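Local coordinates for protein lectin-related NK cell receptor LY49L1 (Mus musculus, PDB 3G8K) that serves as a natural killer cell receptor of the Ly49 family, probably recognising MHC class I molecules through the C-type lectin-like domain that forms this chain, at residues K17-V22 with L51-L56. The protein carries 1 engineered substitution. Sequence-based numbering, arbitrary orientation.
Sequences KCYYFV and LKFLKL
Strand 17-21 and helix 48-57 face each other most closely at Tyr19 and Leu54, whose CA atoms lie 9.3 Å apart, a separation bridged entirely by side chains. Tyr19 covers about half of it, and Phe53 and Leu54 reach out from the helix to meet it. With its CG anti to the carbonyl carbon (chi1 -58°), the phenol ring points toward the helix and meets the side chains of these two consecutive residues. Leu54 approaches from the opposite direction and lays its CD2 methyl over one face of the ring, 3.9 Å from the centroid and 18° off the normal, a CH-pi contact displaced toward the rim. The second methyl, CD1, reaches Tyr19 CE2 at 3.9 Å. Phe53, its CG anti to the backbone N, presents its ring edge: its CE2 comes within 3.5 Å of Tyr19 CE1, while the two ring planes stand at 46°, an oblique pairing.

Further apolar groups continue this packing. Phe12 of strand 10-14 meets all three side chains, Tyr14 stacks on Phe53, and Ile120 of strand 118-124 together with Leu43 touches both Tyr19 and Leu54. Phe53 also packs against Tyr10 of the second subunit, which places this edge of the contact beside the dimer interface.

Although the tyrosine ring is buried, its hydroxyl has a polar partner: Tyr19 OH is hydrogen-bonded to Glu50 OE1, one residue before 51-56, and Lys17 NZ forms salt bridges with the same carboxylate oxygen and with Asp46. The ammonium would be expected to favour the ionised form of Glu50. Apolar packing over the ring and a hydrogen bond between its hydroxyl and Glu50, probably strengthened by the nearby lysine, thus join the N-terminal strands of the C-type lectin-like fold to its second helix.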
# COMPACT_ATOMS: atom_id res chain seq x y z
N LYS A 17 11.85 -1.05 -3.99
CA LYS A 17 10.98 -0.76 -5.15
C LYS A 17 9.62 -0.13 -4.68
O LYS A 17 8.96 -0.68 -3.79
CB LYS A 17 10.70 -2.04 -6.01
CG LYS A 17 10.04 -1.74 -7.41
CD LYS A 17 9.96 -2.91 -8.42
CE LYS A 17 11.07 -3.94 -8.27
NZ LYS A 17 10.62 -5.11 -9.05
N CYS A 18 9.20 0.97 -5.29
CA CYS A 18 7.81 1.47 -5.12
C CYS A 18 6.90 1.18 -6.32
O CYS A 18 7.41 0.77 -7.34
CB CYS A 18 7.87 2.93 -4.79
SG CYS A 18 8.85 3.16 -3.24
N TYR A 19 5.57 1.41 -6.20
CA TYR A 19 4.53 0.96 -7.11
C TYR A 19 3.53 2.07 -7.20
O TYR A 19 2.99 2.51 -6.18
CB TYR A 19 3.83 -0.26 -6.52
CG TYR A 19 4.83 -1.42 -6.25
CD1 TYR A 19 5.38 -1.62 -4.96
CD2 TYR A 19 5.22 -2.27 -7.27
CE1 TYR A 19 6.35 -2.68 -4.71
CE2 TYR A 19 6.18 -3.35 -7.02
CZ TYR A 19 6.74 -3.47 -5.76
OH TYR A 19 7.59 -4.55 -5.48
N TYR A 20 3.26 2.49 -8.41
CA TYR A 20 2.39 3.71 -8.69
C TYR A 20 1.30 3.24 -9.66
O TYR A 20 1.52 2.30 -10.40
CB TYR A 20 3.26 4.83 -9.32
CG TYR A 20 4.54 5.12 -8.53
CD1 TYR A 20 5.74 4.48 -8.83
CD2 TYR A 20 4.54 6.04 -7.49
CE1 TYR A 20 6.88 4.74 -8.08
CE2 TYR A 20 5.69 6.32 -6.78
CZ TYR A 20 6.83 5.64 -7.05
OH TYR A 20 7.94 5.97 -6.35
N PHE A 21 0.11 3.90 -9.64
CA PHE A 21 -1.11 3.43 -10.29
C PHE A 21 -1.60 4.57 -11.13
O PHE A 21 -1.73 5.65 -10.60
CB PHE A 21 -2.23 2.96 -9.27
CG PHE A 21 -1.75 1.91 -8.34
CD1 PHE A 21 -0.99 2.27 -7.23
CD2 PHE A 21 -1.93 0.51 -8.63
CE1 PHE A 21 -0.41 1.29 -6.38
CE2 PHE A 21 -1.39 -0.49 -7.75
CZ PHE A 21 -0.62 -0.08 -6.64
N VAL A 22 -1.77 4.32 -12.44
CA VAL A 22 -2.42 5.27 -13.41
C VAL A 22 -3.96 5.29 -13.15
O VAL A 22 -4.55 4.28 -12.71
CB VAL A 22 -2.04 4.97 -14.92
CG1 VAL A 22 -2.58 6.04 -15.87
CG2 VAL A 22 -0.55 4.84 -15.14
N LEU A 51 6.13 -10.97 -5.98
CA LEU A 51 4.83 -11.47 -6.33
C LEU A 51 3.89 -11.77 -5.15
O LEU A 51 2.71 -11.37 -5.19
CB LEU A 51 4.93 -12.70 -7.24
CG LEU A 51 3.58 -13.11 -7.86
CD1 LEU A 51 2.84 -12.07 -8.75
CD2 LEU A 51 3.74 -14.40 -8.51
N LYS A 52 4.37 -12.51 -4.13
CA LYS A 52 3.57 -12.77 -2.89
C LYS A 52 3.05 -11.51 -2.25
O LYS A 52 1.83 -11.37 -1.99
CB LYS A 52 4.37 -13.58 -1.89
CG LYS A 52 4.38 -15.07 -2.22
CD LYS A 52 5.57 -15.76 -1.46
CE LYS A 52 5.41 -17.31 -1.45
NZ LYS A 52 5.32 -17.81 -2.87
N PHE A 53 3.95 -10.55 -2.04
CA PHE A 53 3.58 -9.25 -1.53
C PHE A 53 2.58 -8.47 -2.41
O PHE A 53 1.56 -7.96 -1.90
CB PHE A 53 4.82 -8.40 -1.25
CG PHE A 53 4.51 -6.91 -1.33
CD1 PHE A 53 3.82 -6.28 -0.26
CD2 PHE A 53 4.87 -6.15 -2.47
CE1 PHE A 53 3.48 -4.92 -0.32
CE2 PHE A 53 4.52 -4.80 -2.55
CZ PHE A 53 3.83 -4.16 -1.46
N LEU A 54 2.80 -8.37 -3.72
CA LEU A 54 1.87 -7.57 -4.50
C LEU A 54 0.47 -8.15 -4.45
O LEU A 54 -0.48 -7.40 -4.38
CB LEU A 54 2.32 -7.35 -5.94
CG LEU A 54 3.42 -6.31 -6.13
CD1 LEU A 54 4.27 -6.74 -7.37
CD2 LEU A 54 2.77 -4.94 -6.27
N LYS A 55 0.34 -9.47 -4.53
CA LYS A 55 -0.98 -10.12 -4.50
C LYS A 55 -1.67 -9.86 -3.14
O LYS A 55 -2.90 -9.72 -3.07
CB LYS A 55 -0.82 -11.63 -4.65
CG LYS A 55 -0.60 -12.20 -6.03
CD LYS A 55 -0.00 -13.58 -5.74
CE LYS A 55 0.00 -14.57 -6.90
NZ LYS A 55 1.06 -15.63 -6.51
N LEU A 56 -0.88 -9.82 -2.09
CA LEU A 56 -1.28 -9.38 -0.74
C LEU A 56 -1.77 -7.90 -0.66
O LEU A 56 -2.92 -7.60 -0.26
CB LEU A 56 -0.07 -9.60 0.13
CG LEU A 56 -0.04 -10.19 1.53
CD1 LEU A 56 -0.02 -9.00 2.51
CD2 LEU A 56 -1.16 -11.29 1.78